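Local coordinates for protein glucose dehydrogenase (Serratia sp. FS14, PDB 7CDY) that belongs to the glucose/sorbosone dehydrogenase family of beta-propeller proteins and carries a bound calcium ion, at residues A197-H208 with S268-Q276. Numbering follows the deposited sequence.
Sequences ALNPWSGAIWEH and SGMAFYDGQ
From strand 268-273, Phe272 pushes its ring into the hairpin of residues 197-208, edge-on to the face of Trp206. With CG anti to the carbonyl carbon (chi1 -64°), it sets the two ring planes 81° apart, Phe272 CZ lying 3.6 Å from Trp206 CD2. One face of the phenyl ring receives Asn199 CA in a CH-pi contact, 3.8 Å from the ring centroid, while Pro200 CD comes within 3.5 Å of Phe272 CB. Alongside, Met270, in one of its two modelled conformers, lays CG against Ala197 CB and, bent at chi3, brings CE to Trp206 CB.

Polar contacts close both ends. His208 NE2 donates a nearly straight bond (178°) of 2.8 Å to Gly269 O, which lies in the imidazole plane, though the donor stands well above the carbonyl plane. At the other end, Trp201 NE1 reaches Asp274 OD1 at 3.1 Å in a weak, bent bond; the same oxygen forms a salt bridge with Arg282. Behind this layer, Asn199 OD1 makes an Asx turn with Trp201 N, widened to an Asx motif by Ser202 N. Leu285 and Leu300, from the sheet that holds strand 267-273, both touch Trp206.

The two segments belong to successive four-stranded antiparallel sheets, consistent with neighbouring propeller blades. Across this aromatic junction, the bond to Gly269 O fixes the rotation of the buried imidazole, whereas Asp274 is held mainly by Arg282.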
loop_
_atom_site.group_PDB
_atom_site.type_symbol
_atom_site.label_atom_id
_atom_site.label_comp_id
_atom_site.label_asym_id
_atom_site.label_seq_id
_atom_site.Cartn_x
_atom_site.Cartn_y
_atom_site.Cartn_z
ATOM N N ALA A 197 -0.008 4.312 5.655
ATOM C CA ALA A 197 -1.155 4.599 6.508
ATOM C C ALA A 197 -0.900 5.824 7.370
ATOM O O ALA A 197 0.234 6.109 7.758
ATOM C CB ALA A 197 -1.507 3.402 7.392
ATOM N N LEU A 198 -1.986 6.524 7.687
ATOM C CA LEU A 198 -1.946 7.715 8.524
ATOM C C LEU A 198 -2.016 7.309 9.989
ATOM O O LEU A 198 -2.965 6.643 10.413
ATOM C CB LEU A 198 -3.150 8.579 8.170
ATOM C CG LEU A 198 -3.323 9.862 8.979
ATOM C CD1 LEU A 198 -2.235 10.862 8.635
ATOM C CD2 LEU A 198 -4.708 10.435 8.709
ATOM N N ASN A 199 -1.015 7.702 10.758
ATOM C CA ASN A 199 -1.043 7.478 12.199
ATOM C C ASN A 199 -2.173 8.321 12.789
ATOM O O ASN A 199 -2.147 9.555 12.666
ATOM C CB ASN A 199 0.316 7.861 12.788
ATOM C CG ASN A 199 0.412 7.599 14.287
ATOM O OD1 ASN A 199 -0.453 8.027 15.059
ATOM N ND2 ASN A 199 1.459 6.902 14.707
ATOM N N PRO A 200 -3.185 7.708 13.412
ATOM C CA PRO A 200 -4.361 8.472 13.857
ATOM C C PRO A 200 -4.093 9.363 15.051
ATOM O O PRO A 200 -4.915 10.240 15.347
ATOM C CB PRO A 200 -5.380 7.379 14.198
ATOM C CG PRO A 200 -4.547 6.197 14.570
ATOM C CD PRO A 200 -3.322 6.269 13.685
ATOM N N TRP A 201 -2.973 9.179 15.736
ATOM C CA TRP A 201 -2.633 9.973 16.905
ATOM C C TRP A 201 -1.708 11.134 16.584
ATOM O O TRP A 201 -1.899 12.232 17.118
ATOM C CB TRP A 201 -2.043 9.066 17.991
ATOM C CG TRP A 201 -2.971 7.912 18.250
ATOM C CD1 TRP A 201 -4.184 7.968 18.876
ATOM C CD2 TRP A 201 -2.799 6.550 17.832
ATOM N NE1 TRP A 201 -4.766 6.725 18.896
ATOM C CE2 TRP A 201 -3.939 5.836 18.260
ATOM C CE3 TRP A 201 -1.785 5.861 17.156
ATOM C CZ2 TRP A 201 -4.096 4.469 18.030
ATOM C CZ3 TRP A 201 -1.945 4.503 16.923
ATOM C CH2 TRP A 201 -3.095 3.825 17.356
ATOM N N SER A 202 -0.729 10.936 15.692
ATOM C CA SER A 202 0.218 11.997 15.363
ATOM C C SER A 202 -0.135 12.741 14.086
ATOM O O SER A 202 0.359 13.856 13.881
ATOM C CB SER A 202 1.618 11.432 15.128
ATOM O OG SER A 202 1.617 10.559 14.002
ATOM N N GLY A 203 -0.918 12.136 13.198
ATOM C CA GLY A 203 -1.182 12.743 11.913
ATOM C C GLY A 203 -0.099 12.548 10.881
ATOM O O GLY A 203 -0.198 13.115 9.787
ATOM N N ALA A 204 0.919 11.749 11.177
ATOM C CA ALA A 204 1.992 11.488 10.227
ATOM C C ALA A 204 1.686 10.263 9.376
ATOM O O ALA A 204 1.157 9.260 9.868
ATOM C CB ALA A 204 3.308 11.252 10.966
ATOM N N ILE A 205 2.049 10.344 8.097
ATOM C CA ILE A 205 2.046 9.171 7.224
ATOM C C ILE A 205 3.212 8.259 7.583
ATOM O O ILE A 205 4.363 8.706 7.674
ATOM C CB ILE A 205 2.120 9.612 5.753
ATOM C CG1 ILE A 205 0.844 10.352 5.336
ATOM C CG2 ILE A 205 2.396 8.409 4.833
ATOM C CD1 ILE A 205 -0.346 9.438 5.093
ATOM N N TRP A 206 2.922 6.977 7.793
ATOM C CA TRP A 206 3.930 5.934 7.938
ATOM C C TRP A 206 3.875 5.020 6.720
ATOM O O TRP A 206 2.846 4.913 6.036
ATOM C CB TRP A 206 3.707 5.101 9.204
ATOM C CG TRP A 206 3.924 5.817 10.525
ATOM C CD1 TRP A 206 3.794 7.159 10.789
ATOM C CD2 TRP A 206 4.266 5.196 11.772
ATOM N NE1 TRP A 206 4.063 7.398 12.127
ATOM C CE2 TRP A 206 4.353 6.208 12.745
ATOM C CE3 TRP A 206 4.519 3.874 12.150
ATOM C CZ2 TRP A 206 4.678 5.938 14.084
ATOM C CZ3 TRP A 206 4.843 3.605 13.480
ATOM C CH2 TRP A 206 4.915 4.634 14.426
ATOM N N GLU A 207 4.992 4.338 6.465
ATOM C CA GLU A 207 5.166 3.549 5.253
ATOM C C GLU A 207 5.938 2.290 5.603
ATOM O O GLU A 207 6.742 2.287 6.540
ATOM C CB GLU A 207 5.922 4.376 4.193
ATOM C CG GLU A 207 6.301 3.652 2.910
ATOM C CD GLU A 207 7.715 3.095 2.910
ATOM O OE1 GLU A 207 8.357 3.022 3.981
ATOM O OE2 GLU A 207 8.168 2.696 1.815
ATOM N N HIS A 208 5.712 1.217 4.846
ATOM C CA HIS A 208 6.612 0.071 4.938
ATOM C C HIS A 208 6.916 -0.468 3.546
ATOM O O HIS A 208 6.199 -0.192 2.579
ATOM C CB HIS A 208 6.185 -0.984 5.981
ATOM C CG HIS A 208 4.965 -1.776 5.625
ATOM N ND1 HIS A 208 4.854 -2.505 4.460
ATOM C CD2 HIS A 208 3.837 -2.024 6.334
ATOM C CE1 HIS A 208 3.693 -3.141 4.454
ATOM N NE2 HIS A 208 3.059 -2.871 5.582
ATOM N N SER A 268 3.115 -6.536 3.963
ATOM C CA SER A 268 2.063 -6.148 3.032
ATOM C C SER A 268 0.833 -5.742 3.819
ATOM O O SER A 268 0.332 -6.522 4.636
ATOM C CB SER A 268 1.726 -7.323 2.115
ATOM O OG SER A 268 0.858 -6.921 1.074
ATOM N N GLY A 269 0.338 -4.532 3.566
ATOM C CA GLY A 269 -0.814 -4.057 4.313
ATOM C C GLY A 269 -0.415 -3.471 5.652
ATOM O O GLY A 269 0.548 -3.926 6.283
ATOM N N MET A 270 -1.118 -2.434 6.096
ATOM C CA MET A 270 -0.818 -1.871 7.403
ATOM C C MET A 270 -2.007 -1.062 7.890
ATOM O O MET A 270 -2.634 -0.336 7.116
ATOM C CB MET A 270 0.478 -1.034 7.424
ATOM C CG MET A 270 0.349 0.380 6.886
ATOM S SD MET A 270 1.895 1.339 6.839
ATOM C CE MET A 270 2.295 1.520 8.573
ATOM N N ALA A 271 -2.298 -1.197 9.178
ATOM C CA ALA A 271 -3.407 -0.495 9.813
ATOM C C ALA A 271 -3.080 -0.228 11.273
ATOM O O ALA A 271 -2.640 -1.135 11.985
ATOM C CB ALA A 271 -4.703 -1.309 9.730
ATOM N N PHE A 272 -3.316 1.003 11.723
ATOM C CA PHE A 272 -3.251 1.356 13.135
ATOM C C PHE A 272 -4.591 1.052 13.794
ATOM O O PHE A 272 -5.651 1.352 13.234
ATOM C CB PHE A 272 -2.977 2.851 13.285
ATOM C CG PHE A 272 -1.637 3.296 12.758
ATOM C CD1 PHE A 272 -0.508 3.277 13.571
ATOM C CD2 PHE A 272 -1.510 3.777 11.454
ATOM C CE1 PHE A 272 0.717 3.713 13.088
ATOM C CE2 PHE A 272 -0.290 4.198 10.970
ATOM C CZ PHE A 272 0.821 4.173 11.783
ATOM N N TYR A 273 -4.557 0.456 14.986
ATOM C CA TYR A 273 -5.791 0.109 15.689
ATOM C C TYR A 273 -6.148 1.226 16.667
ATOM O O TYR A 273 -5.450 1.437 17.663
ATOM C CB TYR A 273 -5.707 -1.249 16.385
ATOM C CG TYR A 273 -7.063 -1.676 16.903
ATOM C CD1 TYR A 273 -7.947 -2.380 16.090
ATOM C CD2 TYR A 273 -7.483 -1.327 18.188
ATOM C CE1 TYR A 273 -9.206 -2.751 16.548
ATOM C CE2 TYR A 273 -8.745 -1.697 18.656
ATOM C CZ TYR A 273 -9.597 -2.403 17.831
ATOM O OH TYR A 273 -10.845 -2.776 18.289
ATOM N N ASP A 274 -7.243 1.932 16.376
ATOM C CA ASP A 274 -7.752 3.017 17.210
ATOM C C ASP A 274 -9.209 2.773 17.597
ATOM O O ASP A 274 -9.964 3.718 17.847
ATOM C CB ASP A 274 -7.585 4.362 16.496
ATOM C CG ASP A 274 -7.791 5.562 17.417
ATOM O OD1 ASP A 274 -7.547 5.452 18.638
ATOM O OD2 ASP A 274 -8.199 6.627 16.901
ATOM N N GLY A 275 -9.623 1.505 17.638
ATOM C CA GLY A 275 -10.981 1.160 18.000
ATOM C C GLY A 275 -11.166 1.053 19.502
ATOM O O GLY A 275 -10.236 1.205 20.290
ATOM N N GLN A 276 -12.413 0.786 19.898
ATOM C CA GLN A 276 -12.745 0.579 21.300
ATOM C C GLN A 276 -13.077 -0.865 21.638
ATOM O O GLN A 276 -13.088 -1.217 22.821
ATOM C CB GLN A 276 -13.932 1.465 21.713
ATOM C CG GLN A 276 -13.587 2.932 21.944
ATOM C CD GLN A 276 -12.341 3.125 22.789
ATOM O OE1 GLN A 276 -12.202 2.534 23.860
ATOM N NE2 GLN A 276 -11.428 3.964 22.311
#